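Local coordinates for major capsid protein (Norovirus Hu/GI.7/TCH-060/USA/2003, PDB 4P25) that builds the norovirus capsid and through its protruding domain binds histo-blood group antigens such as Lewis Y, probably for attachment to host glycans, at residues Ala160-Ser165 with Phe209-Gly214; Ile104-Trp109 with Pro173-Ser178; Asn20-Ala25 with Ala217-Thr222; Asn28-Ser33 with Val203-Asp208. All coordinates share one frame; numbering follows the deposited sequence.

Contact 1: Ala160-Ser165 with Phe209-Gly214; sequences AWVSPS and FPIVSG. With GAL (beta-D-galactopyranose), chain E; FUC (alpha-L-fucopyranose), chain B.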
loop_
_atom_site.group_PDB
_atom_site.type_symbol
_atom_site.label_atom_id
_atom_site.label_comp_id
_atom_site.label_asym_id
_atom_site.label_seq_id
_atom_site.Cartn_x
_atom_site.Cartn_y
_atom_site.Cartn_z
ATOM N N ALA A 160 -10.932 7.488 -4.273
ATOM C CA ALA A 160 -11.829 6.334 -4.339
ATOM C C ALA A 160 -12.248 5.984 -5.766
ATOM O O ALA A 160 -12.285 4.811 -6.136
ATOM C CB ALA A 160 -13.057 6.566 -3.474
ATOM N N TRP A 161 -12.586 7.007 -6.548
ATOM C CA TRP A 161 -12.976 6.829 -7.944
ATOM C C TRP A 161 -12.868 8.137 -8.719
ATOM O O TRP A 161 -12.738 9.203 -8.122
ATOM C CB TRP A 161 -14.378 6.209 -8.085
ATOM C CG TRP A 161 -15.540 6.941 -7.420
ATOM C CD1 TRP A 161 -15.829 6.973 -6.087
ATOM C CD2 TRP A 161 -16.592 7.670 -8.073
ATOM N NE1 TRP A 161 -16.976 7.702 -5.863
ATOM C CE2 TRP A 161 -17.466 8.139 -7.069
ATOM C CE3 TRP A 161 -16.872 7.987 -9.409
ATOM C CZ2 TRP A 161 -18.600 8.903 -7.355
ATOM C CZ3 TRP A 161 -18.013 8.745 -9.694
ATOM C CH2 TRP A 161 -18.854 9.194 -8.669
ATOM N N VAL A 162 -12.902 8.045 -10.045
ATOM C CA VAL A 162 -12.821 9.232 -10.894
ATOM C C VAL A 162 -13.957 9.238 -11.914
ATOM O O VAL A 162 -14.509 8.189 -12.240
ATOM C CB VAL A 162 -11.458 9.332 -11.621
ATOM C CG1 VAL A 162 -10.323 9.434 -10.614
ATOM C CG2 VAL A 162 -11.250 8.142 -12.553
ATOM N N SER A 163 -14.305 10.423 -12.409
ATOM C CA SER A 163 -15.400 10.578 -13.365
ATOM C C SER A 163 -15.099 11.766 -14.292
ATOM O O SER A 163 -14.193 12.550 -14.003
ATOM C CB SER A 163 -16.726 10.764 -12.616
ATOM O OG SER A 163 -16.718 11.951 -11.844
ATOM N N PRO A 164 -15.833 11.891 -15.418
ATOM C CA PRO A 164 -15.541 12.968 -16.376
ATOM C C PRO A 164 -15.682 14.377 -15.792
ATOM O O PRO A 164 -16.506 14.608 -14.908
ATOM C CB PRO A 164 -16.593 12.750 -17.471
ATOM C CG PRO A 164 -16.916 11.309 -17.392
ATOM C CD PRO A 164 -16.870 10.977 -15.933
ATOM N N SER A 165 -14.878 15.310 -16.289
ATOM C CA SER A 165 -14.930 16.687 -15.813
ATOM C C SER A 165 -16.209 17.367 -16.277
ATOM O O SER A 165 -16.750 18.230 -15.589
ATOM C CB SER A 165 -13.714 17.475 -16.314
ATOM O OG SER A 165 -12.515 16.986 -15.738
ATOM N N PHE A 209 -9.521 -0.226 -11.582
ATOM C CA PHE A 209 -9.835 0.890 -10.707
ATOM C C PHE A 209 -11.139 1.491 -11.202
ATOM O O PHE A 209 -11.400 1.486 -12.405
ATOM C CB PHE A 209 -8.712 1.934 -10.732
ATOM C CG PHE A 209 -8.807 2.947 -9.624
ATOM C CD1 PHE A 209 -8.395 2.627 -8.346
ATOM C CD2 PHE A 209 -9.316 4.212 -9.865
ATOM C CE1 PHE A 209 -8.488 3.549 -7.319
ATOM C CE2 PHE A 209 -9.409 5.139 -8.843
ATOM C CZ PHE A 209 -8.995 4.804 -7.568
ATOM N N PRO A 210 -11.978 1.987 -10.281
ATOM C CA PRO A 210 -13.257 2.528 -10.759
ATOM C C PRO A 210 -13.105 3.857 -11.493
ATOM O O PRO A 210 -13.052 4.932 -10.892
ATOM C CB PRO A 210 -14.085 2.680 -9.476
ATOM C CG PRO A 210 -13.090 2.726 -8.375
ATOM C CD PRO A 210 -11.928 1.889 -8.810
ATOM N N ILE A 211 -13.024 3.749 -12.814
ATOM C CA ILE A 211 -13.017 4.891 -13.704
ATOM C C ILE A 211 -14.377 4.912 -14.364
ATOM O O ILE A 211 -14.704 4.032 -15.162
ATOM C CB ILE A 211 -11.945 4.733 -14.787
ATOM C CG1 ILE A 211 -10.556 4.672 -14.151
ATOM C CG2 ILE A 211 -12.036 5.857 -15.812
ATOM C CD1 ILE A 211 -9.476 4.284 -15.120
ATOM N N VAL A 212 -15.188 5.898 -14.013
ATOM C CA VAL A 212 -16.520 5.982 -14.580
ATOM C C VAL A 212 -16.448 6.712 -15.915
ATOM O O VAL A 212 -15.910 7.817 -15.995
ATOM C CB VAL A 212 -17.497 6.679 -13.618
ATOM C CG1 VAL A 212 -18.861 6.837 -14.261
ATOM C CG2 VAL A 212 -17.602 5.880 -12.323
ATOM N N SER A 213 -16.957 6.065 -16.960
ATOM C CA SER A 213 -16.924 6.605 -18.318
ATOM C C SER A 213 -15.490 6.773 -18.807
ATOM O O SER A 213 -15.118 7.821 -19.345
ATOM C CB SER A 213 -17.679 7.938 -18.408
ATOM O OG SER A 213 -18.974 7.840 -17.840
ATOM N N GLY A 214 -14.683 5.736 -18.609
ATOM C CA GLY A 214 -13.317 5.737 -19.096
ATOM C C GLY A 214 -13.249 5.451 -20.581
ATOM O O GLY A 214 -12.476 6.077 -21.304
HETATM C C1 GAL E . -21.669 14.106 -12.173
HETATM C C2 GAL E . -20.526 13.730 -11.245
HETATM C C3 GAL E . -19.377 14.708 -11.433
HETATM C C4 GAL E . -18.993 14.762 -12.903
HETATM C C5 GAL E . -20.222 15.081 -13.738
HETATM C C6 GAL E . -19.836 15.127 -15.218
HETATM O O2 GAL E . -20.977 13.777 -9.883
HETATM O O3 GAL E . -18.248 14.277 -10.658
HETATM O O4 GAL E . -18.455 13.493 -13.304
HETATM O O5 GAL E . -21.215 14.065 -13.534
HETATM O O6 GAL E . -20.884 15.751 -15.965
HETATM C C1 FUC B . -23.665 11.083 -14.951
HETATM C C2 FUC B . -23.085 10.895 -16.343
HETATM C C3 FUC B . -21.669 11.446 -16.382
HETATM C C4 FUC B . -20.846 10.808 -15.274
HETATM C C5 FUC B . -21.552 11.001 -13.942
HETATM C C6 FUC B . -20.727 10.353 -12.828
HETATM O O2 FUC B . -23.896 11.592 -17.299
HETATM O O3 FUC B . -21.073 11.149 -17.652
HETATM O O4 FUC B . -20.694 9.406 -15.537
HETATM O O5 FUC B . -22.850 10.392 -13.995
#
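Val162 and Val212 join strand 154-163 to the loop 209-214 through two nearly straight backbone bonds: Val162 N to Pro210 O (3.2 Å) and Val212 N to Val162 O (3.0 Å). Packing is tight at the Phe209 end. There Pro210 CG comes within 3.2 Å of Ala160 O, and the rigid pyrrolidine ring also rests on Trp161 CB. Val162 CG2 lies alongside Ile211 CG1 at 3.9 Å. With CG between its backbone N and carbonyl carbon (chi1 57°), Trp161 brings CE3 to 3.7 Å from Val212 CG2, while fucose C6 meets the indole edge. The sugar side is polar: Pro164 O accepts a hydrogen bond from galactose O4 (2.8 Å). It loosens toward partly exposed Ser213, whose OG makes only a weak bond to fucose O4 (3.3 Å). Ala160 and Trp161 form a classic beta bulge opposite His110, and Met125 of the second subunit packs on Trp161. Together the strand and loop build one wall of the glycan pocket of the P domain.

Contact 2: Ile104-Trp109 with Pro173-Ser178; sequences IGACDW and PWKIPS. With GAL (beta-D-galactopyranose), chain E.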
loop_
_atom_site.group_PDB
_atom_site.type_symbol
_atom_site.label_atom_id
_atom_site.label_comp_id
_atom_site.label_asym_id
_atom_site.label_seq_id
_atom_site.Cartn_x
_atom_site.Cartn_y
_atom_site.Cartn_z
ATOM N N ILE A 104 -3.938 11.649 -11.498
ATOM C CA ILE A 104 -4.844 11.260 -12.573
ATOM C C ILE A 104 -5.468 12.534 -13.141
ATOM O O ILE A 104 -6.334 13.151 -12.519
ATOM C CB ILE A 104 -5.933 10.285 -12.074
ATOM C CG1 ILE A 104 -5.327 9.231 -11.134
ATOM C CG2 ILE A 104 -6.654 9.634 -13.246
ATOM C CD1 ILE A 104 -4.229 8.374 -11.754
ATOM N N GLY A 105 -5.013 12.940 -14.320
ATOM C CA GLY A 105 -5.371 14.249 -14.837
ATOM C C GLY A 105 -6.715 14.360 -15.522
ATOM O O GLY A 105 -7.301 13.360 -15.939
ATOM N N ALA A 106 -7.201 15.595 -15.613
ATOM C CA ALA A 106 -8.357 15.955 -16.435
ATOM C C ALA A 106 -9.609 15.137 -16.149
ATOM O O ALA A 106 -10.219 14.576 -17.059
ATOM C CB ALA A 106 -7.999 15.902 -17.918
ATOM N N CYS A 107 -9.980 15.081 -14.877
ATOM C CA CYS A 107 -11.179 14.372 -14.458
ATOM C C CYS A 107 -11.583 14.849 -13.074
ATOM O O CYS A 107 -10.791 15.477 -12.367
ATOM C CB CYS A 107 -10.955 12.852 -14.460
ATOM S SG CYS A 107 -9.594 12.254 -13.402
ATOM N N ASP A 108 -12.827 14.576 -12.696
ATOM C CA ASP A 108 -13.241 14.769 -11.319
ATOM C C ASP A 108 -12.671 13.656 -10.451
ATOM O O ASP A 108 -12.578 12.500 -10.880
ATOM C CB ASP A 108 -14.763 14.764 -11.202
ATOM C CG ASP A 108 -15.389 16.111 -11.519
ATOM O OD1 ASP A 108 -14.754 16.953 -12.194
ATOM O OD2 ASP A 108 -16.546 16.312 -11.093
ATOM N N TRP A 109 -12.282 14.012 -9.233
ATOM C CA TRP A 109 -11.873 13.040 -8.236
ATOM C C TRP A 109 -12.941 12.906 -7.171
ATOM O O TRP A 109 -13.651 13.861 -6.867
ATOM C CB TRP A 109 -10.576 13.472 -7.553
ATOM C CG TRP A 109 -9.384 13.496 -8.440
ATOM C CD1 TRP A 109 -9.278 12.987 -9.703
ATOM C CD2 TRP A 109 -8.110 14.057 -8.122
ATOM N NE1 TRP A 109 -8.007 13.204 -10.191
ATOM C CE2 TRP A 109 -7.272 13.862 -9.238
ATOM C CE3 TRP A 109 -7.594 14.715 -6.998
ATOM C CZ2 TRP A 109 -5.945 14.296 -9.261
ATOM C CZ3 TRP A 109 -6.280 15.146 -7.021
ATOM C CH2 TRP A 109 -5.471 14.941 -8.146
ATOM N N PRO A 173 -7.026 8.189 -18.095
ATOM C CA PRO A 173 -6.115 8.119 -16.948
ATOM C C PRO A 173 -4.638 8.173 -17.341
ATOM O O PRO A 173 -3.775 8.068 -16.468
ATOM C CB PRO A 173 -6.455 6.762 -16.329
ATOM C CG PRO A 173 -6.868 5.931 -17.494
ATOM C CD PRO A 173 -7.630 6.877 -18.399
ATOM N N TRP A 174 -4.352 8.341 -18.630
ATOM C CA TRP A 174 -2.977 8.509 -19.093
ATOM C C TRP A 174 -2.510 9.965 -18.983
ATOM O O TRP A 174 -1.329 10.263 -19.160
ATOM C CB TRP A 174 -2.838 7.995 -20.530
ATOM C CG TRP A 174 -3.105 6.525 -20.643
ATOM C CD1 TRP A 174 -4.311 5.896 -20.506
ATOM C CD2 TRP A 174 -2.148 5.498 -20.909
ATOM N NE1 TRP A 174 -4.162 4.542 -20.666
ATOM C CE2 TRP A 174 -2.840 4.270 -20.917
ATOM C CE3 TRP A 174 -0.768 5.493 -21.141
ATOM C CZ2 TRP A 174 -2.202 3.053 -21.151
ATOM C CZ3 TRP A 174 -0.139 4.287 -21.372
ATOM C CH2 TRP A 174 -0.854 3.084 -21.376
ATOM N N LYS A 175 -3.444 10.862 -18.683
ATOM C CA LYS A 175 -3.126 12.279 -18.498
ATOM C C LYS A 175 -2.726 12.592 -17.049
ATOM O O LYS A 175 -3.052 11.843 -16.134
ATOM C CB LYS A 175 -4.331 13.136 -18.882
ATOM C CG LYS A 175 -4.689 13.049 -20.355
ATOM C CD LYS A 175 -5.857 13.951 -20.696
ATOM C CE LYS A 175 -6.031 14.076 -22.201
ATOM N NZ LYS A 175 -7.232 14.881 -22.540
ATOM N N ILE A 176 -2.010 13.700 -16.869
ATOM C CA ILE A 176 -1.703 14.206 -15.537
ATOM C C ILE A 176 -2.377 15.565 -15.301
ATOM O O ILE A 176 -2.824 16.208 -16.255
ATOM C CB ILE A 176 -0.172 14.346 -15.293
ATOM C CG1 ILE A 176 0.459 15.300 -16.312
ATOM C CG2 ILE A 176 0.488 12.975 -15.272
ATOM C CD1 ILE A 176 1.781 15.892 -15.845
ATOM N N PRO A 177 -2.481 15.992 -14.031
ATOM C CA PRO A 177 -3.118 17.283 -13.771
ATOM C C PRO A 177 -2.239 18.460 -14.162
ATOM O O PRO A 177 -1.047 18.293 -14.425
ATOM C CB PRO A 177 -3.284 17.288 -12.240
ATOM C CG PRO A 177 -3.140 15.861 -11.818
ATOM C CD PRO A 177 -2.175 15.276 -12.779
ATOM N N SER A 178 -2.852 19.640 -14.210
ATOM C CA SER A 178 -2.127 20.897 -14.156
ATOM C C SER A 178 -2.083 21.271 -12.683
ATOM O O SER A 178 -3.124 21.375 -12.040
ATOM C CB SER A 178 -2.878 21.976 -14.929
ATOM O OG SER A 178 -2.334 23.256 -14.659
HETATM C C1 GAL E . -21.669 14.106 -12.173
HETATM C C2 GAL E . -20.526 13.730 -11.245
HETATM C C3 GAL E . -19.377 14.708 -11.433
HETATM C C4 GAL E . -18.993 14.762 -12.903
HETATM C C5 GAL E . -20.222 15.081 -13.738
HETATM C C6 GAL E . -19.836 15.127 -15.218
HETATM O O2 GAL E . -20.977 13.777 -9.883
HETATM O O3 GAL E . -18.248 14.277 -10.658
HETATM O O4 GAL E . -18.455 13.493 -13.304
HETATM O O5 GAL E . -21.215 14.065 -13.534
HETATM O O6 GAL E . -20.884 15.751 -15.965
#
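Gly105 and Lys175 make a buried loop-to-loop contact, in which the lead-in to strand 108-115 lies against the long connection between strands 154-163 and 201-208. A single backbone bond joins them, Gly105 N to Lys175 O at 2.9 Å, with the donor well above the carbonyl plane. The backbones press close: Gly105 CA is 3.3 Å from Ile176 C and makes a CA-H...O contact with Ile176 O. Glycine suits this place because a CB would collide with Ile176 O. The surrounding touches are apolar. Pro177 CG meets Trp109 CZ2 at 4.1 Å, the two side chains crossing at about a right angle, and Ile104 CG2 approaches Pro173 CA at 4.0 Å. Nearer the surface, the extended aliphatic part of Lys175 passes Ala106, CD to CB 4.0 Å. Trp109 also steadies its own segment: NE1 donates to Ile104 O (2.9 Å), which lies near the indole plane. Farther along the same segment, Asp108 OD2 accepts from galactose O3 at 2.7 Å, while OD1 forms a salt bridge with Lys131. Beyond the contact, Trp109 packs on Leu159 and Val162 of strand 154-163, and Ile104 rests on Val219 and Pro173 on Pro220 of strand 218-221.

Contact 3: Asn20-Ala25 with Ala217-Thr222; sequences NSRVPA and AQVPCT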
loop_
_atom_site.group_PDB
_atom_site.type_symbol
_atom_site.label_atom_id
_atom_site.label_comp_id
_atom_site.label_asym_id
_atom_site.label_seq_id
_atom_site.Cartn_x
_atom_site.Cartn_y
_atom_site.Cartn_z
ATOM N N ASN A 20 0.185 -0.890 -7.883
ATOM C CA ASN A 20 0.216 0.259 -8.771
ATOM C C ASN A 20 0.794 1.455 -8.010
ATOM O O ASN A 20 0.591 1.598 -6.794
ATOM C CB ASN A 20 -1.202 0.579 -9.252
ATOM C CG ASN A 20 -1.221 1.390 -10.533
ATOM O OD1 ASN A 20 -0.949 2.598 -10.530
ATOM N ND2 ASN A 20 -1.587 0.741 -11.636
ATOM N N SER A 21 1.518 2.307 -8.725
ATOM C CA SER A 21 2.133 3.475 -8.113
ATOM C C SER A 21 1.323 4.754 -8.308
ATOM O O SER A 21 1.720 5.815 -7.820
ATOM C CB SER A 21 3.542 3.659 -8.666
ATOM O OG SER A 21 3.538 3.712 -10.087
ATOM N N ARG A 22 0.193 4.661 -9.009
ATOM C CA ARG A 22 -0.657 5.831 -9.264
ATOM C C ARG A 22 -2.051 5.743 -8.637
ATOM O O ARG A 22 -2.711 6.763 -8.434
ATOM C CB ARG A 22 -0.753 6.135 -10.768
ATOM C CG ARG A 22 0.576 6.612 -11.372
ATOM C CD ARG A 22 0.464 6.864 -12.879
ATOM N NE ARG A 22 -0.285 8.082 -13.185
ATOM C CZ ARG A 22 -1.222 8.181 -14.124
ATOM N NH1 ARG A 22 -1.553 7.132 -14.869
ATOM N NH2 ARG A 22 -1.832 9.341 -14.324
ATOM N N VAL A 23 -2.494 4.527 -8.327
ATOM C CA VAL A 23 -3.726 4.315 -7.570
ATOM C C VAL A 23 -3.497 3.190 -6.567
ATOM O O VAL A 23 -2.614 2.353 -6.773
ATOM C CB VAL A 23 -4.946 3.974 -8.481
ATOM C CG1 VAL A 23 -5.437 5.212 -9.237
ATOM C CG2 VAL A 23 -4.623 2.809 -9.426
ATOM N N PRO A 24 -4.272 3.167 -5.470
ATOM C CA PRO A 24 -4.139 2.097 -4.471
ATOM C C PRO A 24 -4.803 0.809 -4.950
ATOM O O PRO A 24 -5.961 0.526 -4.633
ATOM C CB PRO A 24 -4.859 2.672 -3.246
ATOM C CG PRO A 24 -5.845 3.641 -3.803
ATOM C CD PRO A 24 -5.209 4.220 -5.038
ATOM N N ALA A 25 -4.051 0.041 -5.726
ATOM C CA ALA A 25 -4.567 -1.157 -6.370
ATOM C C ALA A 25 -3.389 -2.053 -6.694
ATOM O O ALA A 25 -2.241 -1.604 -6.695
ATOM C CB ALA A 25 -5.315 -0.791 -7.650
ATOM N N ALA A 217 -10.966 1.436 -18.331
ATOM C CA ALA A 217 -11.271 0.874 -17.017
ATOM C C ALA A 217 -10.029 0.504 -16.219
ATOM O O ALA A 217 -10.144 -0.034 -15.117
ATOM C CB ALA A 217 -12.171 -0.340 -17.148
ATOM N N GLN A 218 -8.847 0.768 -16.769
ATOM C CA GLN A 218 -7.606 0.473 -16.053
ATOM C C GLN A 218 -6.655 1.663 -15.995
ATOM O O GLN A 218 -6.562 2.453 -16.940
ATOM C CB GLN A 218 -6.881 -0.734 -16.661
ATOM C CG GLN A 218 -7.612 -2.059 -16.479
ATOM C CD GLN A 218 -6.711 -3.263 -16.711
ATOM O OE1 GLN A 218 -5.971 -3.327 -17.697
ATOM N NE2 GLN A 218 -6.773 -4.228 -15.801
ATOM N N VAL A 219 -5.944 1.774 -14.876
ATOM C CA VAL A 219 -4.981 2.853 -14.671
ATOM C C VAL A 219 -3.561 2.360 -14.940
ATOM O O VAL A 219 -3.132 1.361 -14.359
ATOM C CB VAL A 219 -5.055 3.388 -13.229
ATOM C CG1 VAL A 219 -3.985 4.450 -12.989
ATOM C CG2 VAL A 219 -6.444 3.948 -12.941
ATOM N N PRO A 220 -2.829 3.053 -15.825
ATOM C CA PRO A 220 -1.438 2.675 -16.094
ATOM C C PRO A 220 -0.459 3.326 -15.126
ATOM O O PRO A 220 -0.732 4.407 -14.606
ATOM C CB PRO A 220 -1.203 3.251 -17.493
ATOM C CG PRO A 220 -2.039 4.513 -17.485
ATOM C CD PRO A 220 -3.274 4.173 -16.676
ATOM N N CYS A 221 0.670 2.669 -14.888
ATOM C CA CYS A 221 1.803 3.318 -14.239
ATOM C C CYS A 221 3.078 2.769 -14.870
ATOM O O CYS A 221 3.042 1.740 -15.548
ATOM C CB CYS A 221 1.784 3.113 -12.716
ATOM S SG CYS A 221 2.130 1.426 -12.151
ATOM N N THR A 222 4.199 3.449 -14.662
ATOM C CA THR A 222 5.440 3.029 -15.305
ATOM C C THR A 222 6.424 2.278 -14.402
ATOM O O THR A 222 7.370 1.679 -14.897
ATOM C CB THR A 222 6.146 4.215 -15.989
ATOM O OG1 THR A 222 6.160 5.333 -15.101
ATOM C CG2 THR A 222 5.412 4.604 -17.271
#
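Three donors of the loop 20-25 grip strand 218-221, beginning with Arg22 on Pro220. Arg22 NH1 gives a fairly straight bond to Pro220 O (2.9 Å), which lies close to the guanidinium plane, and also donates to Pro173 O. Arg22 CD passes 3.2 Å from Pro220 O, and the bend at chi3 (73°) then turns the guanidinium so that NH1 meets that oxygen. Asn20 ND2 donates to Val219 O at 3.2 Å, from above the carbonyl plane, and also bonds Ser207 OG. A softer bond runs from Ser21 N to Cys221 SG (3.6 Å), almost straight, the large sulfur accepting at long range; Ser21 OG itself is bonded to Leu223 O. The loop holds its shape by an Asx turn, in which a lone pair of Asn20 OD1 takes Arg22 N at 2.8 Å. This fixes the Asn20 amide, with CG anti to the backbone N (chi1 -159°). Apolar contact is made by Val23 and Val219, which meet tip to tip, CG2 to CB 3.9 Å; compact branched side chains fit this buried spot. As for charge, Arg22 has its countercharge in a salt bridge from NE to Asp103, and Phe42 adds a cation-pi contact, which probably eases burial of the guanidinium.

Contact 4: Asn28-Ser33 with Val203-Asp208; sequences NKMTVS and VYFMSD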
loop_
_atom_site.group_PDB
_atom_site.type_symbol
_atom_site.label_atom_id
_atom_site.label_comp_id
_atom_site.label_asym_id
_atom_site.label_seq_id
_atom_site.Cartn_x
_atom_site.Cartn_y
_atom_site.Cartn_z
ATOM N N ASN A 28 -2.577 -5.852 -12.439
ATOM C CA ASN A 28 -3.357 -6.903 -13.071
ATOM C C ASN A 28 -2.689 -7.455 -14.326
ATOM O O ASN A 28 -2.846 -8.630 -14.651
ATOM C CB ASN A 28 -4.742 -6.344 -13.435
ATOM C CG ASN A 28 -5.532 -7.266 -14.339
ATOM O OD1 ASN A 28 -5.608 -7.053 -15.552
ATOM N ND2 ASN A 28 -6.138 -8.288 -13.752
ATOM N N LYS A 29 -1.948 -6.599 -15.030
ATOM C CA LYS A 29 -1.287 -6.989 -16.273
ATOM C C LYS A 29 -0.326 -5.908 -16.733
ATOM O O LYS A 29 -0.341 -4.787 -16.218
ATOM C CB LYS A 29 -2.317 -7.238 -17.382
ATOM C CG LYS A 29 -3.056 -5.984 -17.834
ATOM C CD LYS A 29 -4.199 -6.316 -18.786
ATOM C CE LYS A 29 -3.749 -6.337 -20.239
ATOM N NZ LYS A 29 -4.879 -6.691 -21.148
ATOM N N MET A 30 0.519 -6.263 -17.700
ATOM C CA MET A 30 1.359 -5.309 -18.412
ATOM C C MET A 30 0.745 -5.044 -19.765
ATOM O O MET A 30 -0.018 -5.859 -20.277
ATOM C CB MET A 30 2.741 -5.904 -18.668
ATOM C CG MET A 30 3.633 -6.012 -17.470
ATOM S SD MET A 30 5.150 -6.901 -17.876
ATOM C CE MET A 30 4.588 -8.603 -17.880
ATOM N N THR A 31 1.096 -3.913 -20.364
ATOM C CA THR A 31 0.731 -3.671 -21.751
ATOM C C THR A 31 1.658 -2.631 -22.359
ATOM O O THR A 31 2.429 -1.980 -21.646
ATOM C CB THR A 31 -0.740 -3.216 -21.879
ATOM O OG1 THR A 31 -1.164 -3.343 -23.245
ATOM C CG2 THR A 31 -0.913 -1.770 -21.412
ATOM N N VAL A 32 1.603 -2.498 -23.678
ATOM C CA VAL A 32 2.240 -1.380 -24.353
ATOM C C VAL A 32 1.120 -0.474 -24.842
ATOM O O VAL A 32 -0.017 -0.925 -24.993
ATOM C CB VAL A 32 3.127 -1.847 -25.521
ATOM C CG1 VAL A 32 4.360 -2.571 -24.990
ATOM C CG2 VAL A 32 2.338 -2.746 -26.469
ATOM N N SER A 33 1.416 0.801 -25.067
ATOM C CA SER A 33 0.381 1.722 -25.527
ATOM C C SER A 33 -0.006 1.430 -26.973
ATOM O O SER A 33 0.817 0.949 -27.757
ATOM C CB SER A 33 0.812 3.181 -25.341
ATOM O OG SER A 33 2.054 3.453 -25.963
ATOM N N VAL A 203 6.771 -0.127 -21.143
ATOM C CA VAL A 203 5.882 -1.089 -20.507
ATOM C C VAL A 203 5.044 -0.401 -19.436
ATOM O O VAL A 203 5.581 0.264 -18.549
ATOM C CB VAL A 203 6.665 -2.254 -19.891
ATOM C CG1 VAL A 203 5.725 -3.177 -19.125
ATOM C CG2 VAL A 203 7.403 -3.017 -20.983
ATOM N N TYR A 204 3.729 -0.549 -19.545
ATOM C CA TYR A 204 2.807 0.031 -18.581
ATOM C C TYR A 204 2.186 -1.060 -17.738
ATOM O O TYR A 204 1.768 -2.098 -18.247
ATOM C CB TYR A 204 1.725 0.848 -19.287
ATOM C CG TYR A 204 2.312 2.000 -20.058
ATOM C CD1 TYR A 204 2.636 3.187 -19.422
ATOM C CD2 TYR A 204 2.579 1.888 -21.417
ATOM C CE1 TYR A 204 3.193 4.238 -20.116
ATOM C CE2 TYR A 204 3.137 2.938 -22.124
ATOM C CZ TYR A 204 3.443 4.107 -21.464
ATOM O OH TYR A 204 4.000 5.160 -22.149
ATOM N N PHE A 205 2.147 -0.811 -16.435
ATOM C CA PHE A 205 1.595 -1.754 -15.482
ATOM C C PHE A 205 0.192 -1.292 -15.129
ATOM O O PHE A 205 -0.000 -0.162 -14.661
ATOM C CB PHE A 205 2.522 -1.839 -14.267
ATOM C CG PHE A 205 3.927 -2.243 -14.633
ATOM C CD1 PHE A 205 4.261 -3.582 -14.764
ATOM C CD2 PHE A 205 4.898 -1.284 -14.897
ATOM C CE1 PHE A 205 5.551 -3.964 -15.128
ATOM C CE2 PHE A 205 6.188 -1.658 -15.260
ATOM C CZ PHE A 205 6.515 -2.998 -15.376
ATOM N N MET A 206 -0.790 -2.155 -15.388
ATOM C CA MET A 206 -2.199 -1.775 -15.364
ATOM C C MET A 206 -2.934 -2.308 -14.139
ATOM O O MET A 206 -2.684 -3.432 -13.699
ATOM C CB MET A 206 -2.912 -2.300 -16.618
ATOM C CG MET A 206 -2.224 -1.967 -17.946
ATOM S SD MET A 206 -1.932 -0.209 -18.221
ATOM C CE MET A 206 -3.606 0.432 -18.263
ATOM N N SER A 207 -3.861 -1.510 -13.611
ATOM C CA SER A 207 -4.704 -1.934 -12.499
ATOM C C SER A 207 -6.173 -1.647 -12.753
ATOM O O SER A 207 -6.524 -0.591 -13.281
ATOM C CB SER A 207 -4.300 -1.217 -11.204
ATOM O OG SER A 207 -3.011 -1.611 -10.777
ATOM N N ASP A 208 -7.030 -2.583 -12.360
ATOM C CA ASP A 208 -8.454 -2.302 -12.237
ATOM C C ASP A 208 -8.657 -1.172 -11.232
ATOM O O ASP A 208 -8.044 -1.161 -10.162
ATOM C CB ASP A 208 -9.210 -3.535 -11.744
ATOM C CG ASP A 208 -9.146 -4.690 -12.716
ATOM O OD1 ASP A 208 -9.200 -4.443 -13.939
ATOM O OD2 ASP A 208 -9.051 -5.846 -12.253
HETATM O O HOH W 1 4.163 4.929 -24.865
#
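Val203 CG1 touches Met30 CG at 3.9 Å, across the antiparallel pairing of strands 201-208 and 29-31. Tyr204 pairs with Thr31 through two backbone bonds, Tyr204 N to Thr31 O and Thr31 N to Tyr204 O, each 2.9 Å. Its ring reaches Ser33, where a water 2.7 Å from Tyr204 OH also donates to Ser33 OG. Phe205 forms the non-hydrogen-bonded pair with Met30. The flexible thioether lies alongside the ring, CG to CE1 3.7 Å, in an oblique Met-aromatic contact. Met206, bent at chi2 (-56°) and chi3, folds SD to 3.7 Å from Thr31 CG2. Met206 N bonds Lys29 O at 2.8 Å, and Met206 O takes Asn28 N at 2.7 Å, Asn28 and Lys29 forming a classic beta bulge. At Asp208, the carboxylate and Asn28 both turn to Gln218 NE2, through OD1 of each. The chemistry implies that backbone bonds set the strand alignment, while Met30 and Phe205 make one face apolar, whereas Lys29, Thr31, Tyr204 and Met206 make the other mixed.

In the fold
Contact 3 is the most central and wholly buried in its touching residues, whereas contact 4 is only partly buried; contacts 1 and 2 are buried too, but lie farther toward the glycan pocket. Contacts 3 and 4 share one sheet: strand 201-208 pairs with strand 29-31 on one side and, through Cys221 O and Phe205 N, with strand 218-221. Contacts 1 and 2 meet on the other sheet, where strands 154-163 and 108-115 are neighbours, and both touch galactose. Arg22 links contact 3 to contact 2 through Pro173 O, while Phe209 packs on Val23 between contacts 1 and 3. Regular strand pairing dominates contact 4; a two-bond bridge and sugar bonds mark contact 1, a single backbone bond contact 2, and side-chain donors contact 3.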